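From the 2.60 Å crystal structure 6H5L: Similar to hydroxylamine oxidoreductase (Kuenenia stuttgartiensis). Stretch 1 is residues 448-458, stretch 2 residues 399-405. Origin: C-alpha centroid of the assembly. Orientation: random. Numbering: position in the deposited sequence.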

# COMPACT_ATOMS: atom_id res chain seq x y z
N GLN A 448 -19.89 -48.64 39.80
CA GLN A 448 -19.77 -49.22 41.13
C GLN A 448 -21.06 -49.97 41.46
O GLN A 448 -22.13 -49.36 41.55
CB GLN A 448 -19.49 -48.15 42.19
CG GLN A 448 -19.45 -48.69 43.61
CD GLN A 448 -18.35 -49.73 43.80
OE1 GLN A 448 -17.33 -49.69 43.13
NE2 GLN A 448 -18.57 -50.65 44.73
N MET A 449 -20.94 -51.28 41.63
CA MET A 449 -22.06 -52.12 42.02
C MET A 449 -21.97 -52.42 43.51
O MET A 449 -21.17 -51.82 44.24
CB MET A 449 -22.06 -53.39 41.16
CG MET A 449 -22.30 -53.11 39.68
SD MET A 449 -22.19 -54.58 38.66
CE MET A 449 -20.49 -55.06 38.98
N GLN A 450 -22.81 -53.34 43.99
CA GLN A 450 -22.90 -53.62 45.42
C GLN A 450 -21.61 -54.28 45.88
O GLN A 450 -21.42 -55.49 45.70
CB GLN A 450 -24.11 -54.50 45.71
CG GLN A 450 -24.60 -54.42 47.14
CD GLN A 450 -25.24 -53.08 47.46
OE1 GLN A 450 -24.60 -52.20 48.03
NE2 GLN A 450 -26.51 -52.93 47.10
N ASP A 451 -20.71 -53.49 46.47
CA ASP A 451 -19.42 -53.95 46.97
C ASP A 451 -18.59 -54.62 45.88
O ASP A 451 -17.83 -55.55 46.14
CB ASP A 451 -19.59 -54.90 48.17
CG ASP A 451 -20.17 -54.19 49.39
OD1 ASP A 451 -19.70 -53.07 49.70
OD2 ASP A 451 -21.09 -54.75 50.02
N ASN A 452 -18.73 -54.14 44.64
CA ASN A 452 -17.99 -54.66 43.51
C ASN A 452 -17.74 -53.53 42.51
O ASN A 452 -18.70 -53.01 41.91
CB ASN A 452 -18.74 -55.82 42.85
CG ASN A 452 -17.95 -56.47 41.73
OD1 ASN A 452 -16.79 -56.15 41.48
ND2 ASN A 452 -18.58 -57.42 41.04
N PRO A 453 -16.48 -53.11 42.29
CA PRO A 453 -15.27 -53.69 42.88
C PRO A 453 -15.01 -53.29 44.32
O PRO A 453 -15.77 -52.52 44.91
CB PRO A 453 -14.16 -53.13 41.98
CG PRO A 453 -14.69 -51.80 41.59
CD PRO A 453 -16.17 -52.00 41.38
N SER A 454 -13.93 -53.83 44.89
CA SER A 454 -13.47 -53.45 46.21
C SER A 454 -12.55 -52.23 46.11
O SER A 454 -12.32 -51.69 45.03
CB SER A 454 -12.76 -54.62 46.89
OG SER A 454 -11.63 -55.05 46.13
N ASP A 455 -12.03 -51.79 47.25
CA ASP A 455 -11.16 -50.62 47.26
C ASP A 455 -9.85 -50.90 46.52
O ASP A 455 -9.40 -50.08 45.72
CB ASP A 455 -10.88 -50.19 48.70
CG ASP A 455 -10.84 -48.68 48.86
OD1 ASP A 455 -10.62 -47.98 47.85
OD2 ASP A 455 -11.04 -48.20 49.99
N ILE A 456 -9.24 -52.07 46.77
CA ILE A 456 -7.91 -52.33 46.24
C ILE A 456 -7.97 -52.64 44.74
O ILE A 456 -6.99 -52.43 44.02
CB ILE A 456 -7.24 -53.47 47.04
CG1 ILE A 456 -5.72 -53.45 46.81
CG2 ILE A 456 -7.82 -54.83 46.67
CD1 ILE A 456 -4.96 -54.35 47.75
N GLU A 457 -9.10 -53.15 44.25
CA GLU A 457 -9.23 -53.44 42.83
C GLU A 457 -9.22 -52.15 42.00
O GLU A 457 -8.64 -52.11 40.91
CB GLU A 457 -10.50 -54.24 42.57
CG GLU A 457 -10.38 -55.72 42.89
CD GLU A 457 -11.70 -56.44 42.82
OE1 GLU A 457 -12.58 -56.14 43.67
OE2 GLU A 457 -11.88 -57.29 41.93
N ASN A 458 -9.86 -51.10 42.50
CA ASN A 458 -9.85 -49.82 41.80
C ASN A 458 -8.55 -49.05 42.01
O ASN A 458 -8.21 -48.21 41.18
CB ASN A 458 -11.03 -48.97 42.25
CG ASN A 458 -12.21 -49.06 41.29
OD1 ASN A 458 -12.24 -49.92 40.42
ND2 ASN A 458 -13.18 -48.17 41.46
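Stretch 2 (399-405) NRDPYPL

Two loops need no sheet to hold each other if one offers a turn and the other an extended run of backbone; the packing of residues 399-405 against residues 448-458 is a compact example. Stretch 2 forms no regular helix or strand, although Arg 400 to Pro 404 run in extended or polyproline-like conformations, and it meets stretch 1 in reverse order: Gln 450 faces Asp 401 and Asp 451 faces Arg 400, with CA atoms 5.2 and 5.4 Å apart.

Gln 448 lies beyond reach. Contact begins at Met 449, the first residue of a type II turn that ends at Asn 452. Met 449 CE packs 3.6 Å from CD of Pro 404, an apolar contact, and lies 3.2 Å from O of Pro 402. Gln 450 then engages Asp 401 twice: its N donates to Asp 401 OD2 at 3.1 Å, and its O accepts from Asp 401 N, also at 3.1 Å and nearly linear. Asp 401 thus pairs with both backbone polar atoms of Gln 450, one through its side chain and one through its own N.

At Asp 451, where phi is positive, the backbone O comes within 3.2 Å of Arg 400 CD, while a water bridges Asp 451 OD2 and Asn 399 O. Asn 452 points toward stretch 2, and its ND2 donates to Asp 401 O at 2.8 Å; its OD1 lies over one face of the Arg 400 guanidinium, 3.5 Å from NH2. A cis peptide bond leads into Pro 453, whose CB points away.

Ser 454 occupies the N-cap position of the following helix. Its N and OG both donate to Glu 457 OE1 at 2.9 Å, and the same oxygen forms a salt bridge with Arg 400 NH1 at 3.0 Å. The first turn of the helix thereby anchors the arginine's far end.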

# COMPACT_ATOMS: atom_id res chain seq x y z
N ASN A 399 -20.62 -62.70 48.46
CA ASN A 399 -21.44 -61.70 49.13
C ASN A 399 -21.31 -60.32 48.48
O ASN A 399 -21.27 -59.29 49.16
CB ASN A 399 -21.08 -61.62 50.62
CG ASN A 399 -21.43 -62.89 51.36
OD1 ASN A 399 -20.57 -63.74 51.60
ND2 ASN A 399 -22.70 -63.04 51.73
N ARG A 400 -21.23 -60.29 47.15
CA ARG A 400 -21.21 -59.04 46.41
C ARG A 400 -21.80 -59.29 45.03
O ARG A 400 -21.97 -60.43 44.60
CB ARG A 400 -19.79 -58.46 46.31
CG ARG A 400 -18.86 -59.20 45.36
CD ARG A 400 -17.44 -58.65 45.47
NE ARG A 400 -16.66 -58.90 44.27
CZ ARG A 400 -15.44 -58.39 44.06
NH1 ARG A 400 -14.88 -57.62 44.97
NH2 ARG A 400 -14.80 -58.66 42.93
N ASP A 401 -22.13 -58.19 44.35
CA ASP A 401 -22.73 -58.29 43.03
C ASP A 401 -21.79 -59.02 42.07
O ASP A 401 -20.57 -58.95 42.20
CB ASP A 401 -23.06 -56.91 42.48
CG ASP A 401 -24.41 -56.40 42.94
OD1 ASP A 401 -25.11 -57.14 43.67
OD2 ASP A 401 -24.77 -55.26 42.57
N PRO A 402 -22.35 -59.74 41.09
CA PRO A 402 -21.49 -60.43 40.11
C PRO A 402 -20.85 -59.46 39.13
O PRO A 402 -21.03 -58.24 39.23
CB PRO A 402 -22.46 -61.38 39.41
CG PRO A 402 -23.79 -60.70 39.52
CD PRO A 402 -23.78 -60.01 40.86
N TYR A 403 -20.09 -60.00 38.18
CA TYR A 403 -19.54 -59.19 37.10
C TYR A 403 -20.68 -58.48 36.37
O TYR A 403 -21.77 -59.04 36.23
CB TYR A 403 -18.74 -60.07 36.14
CG TYR A 403 -17.96 -59.33 35.08
CD1 TYR A 403 -16.70 -58.81 35.35
CD2 TYR A 403 -18.48 -59.14 33.81
CE1 TYR A 403 -15.98 -58.13 34.38
CE2 TYR A 403 -17.77 -58.46 32.83
CZ TYR A 403 -16.52 -57.96 33.13
OH TYR A 403 -15.81 -57.28 32.16
N PRO A 404 -20.47 -57.25 35.91
CA PRO A 404 -21.58 -56.48 35.32
C PRO A 404 -22.22 -57.21 34.14
O PRO A 404 -21.54 -57.65 33.21
CB PRO A 404 -20.91 -55.18 34.87
CG PRO A 404 -19.43 -55.46 34.87
CD PRO A 404 -19.23 -56.46 35.96
N LEU A 405 -23.55 -57.35 34.22
CA LEU A 405 -24.36 -57.96 33.16
C LEU A 405 -23.96 -59.42 32.92
O LEU A 405 -23.83 -59.87 31.78
CB LEU A 405 -24.27 -57.15 31.87
CG LEU A 405 -25.48 -57.21 30.93
CD1 LEU A 405 -26.58 -56.30 31.43
CD2 LEU A 405 -25.08 -56.84 29.52
O HOH W 1 -22.50 -57.05 48.90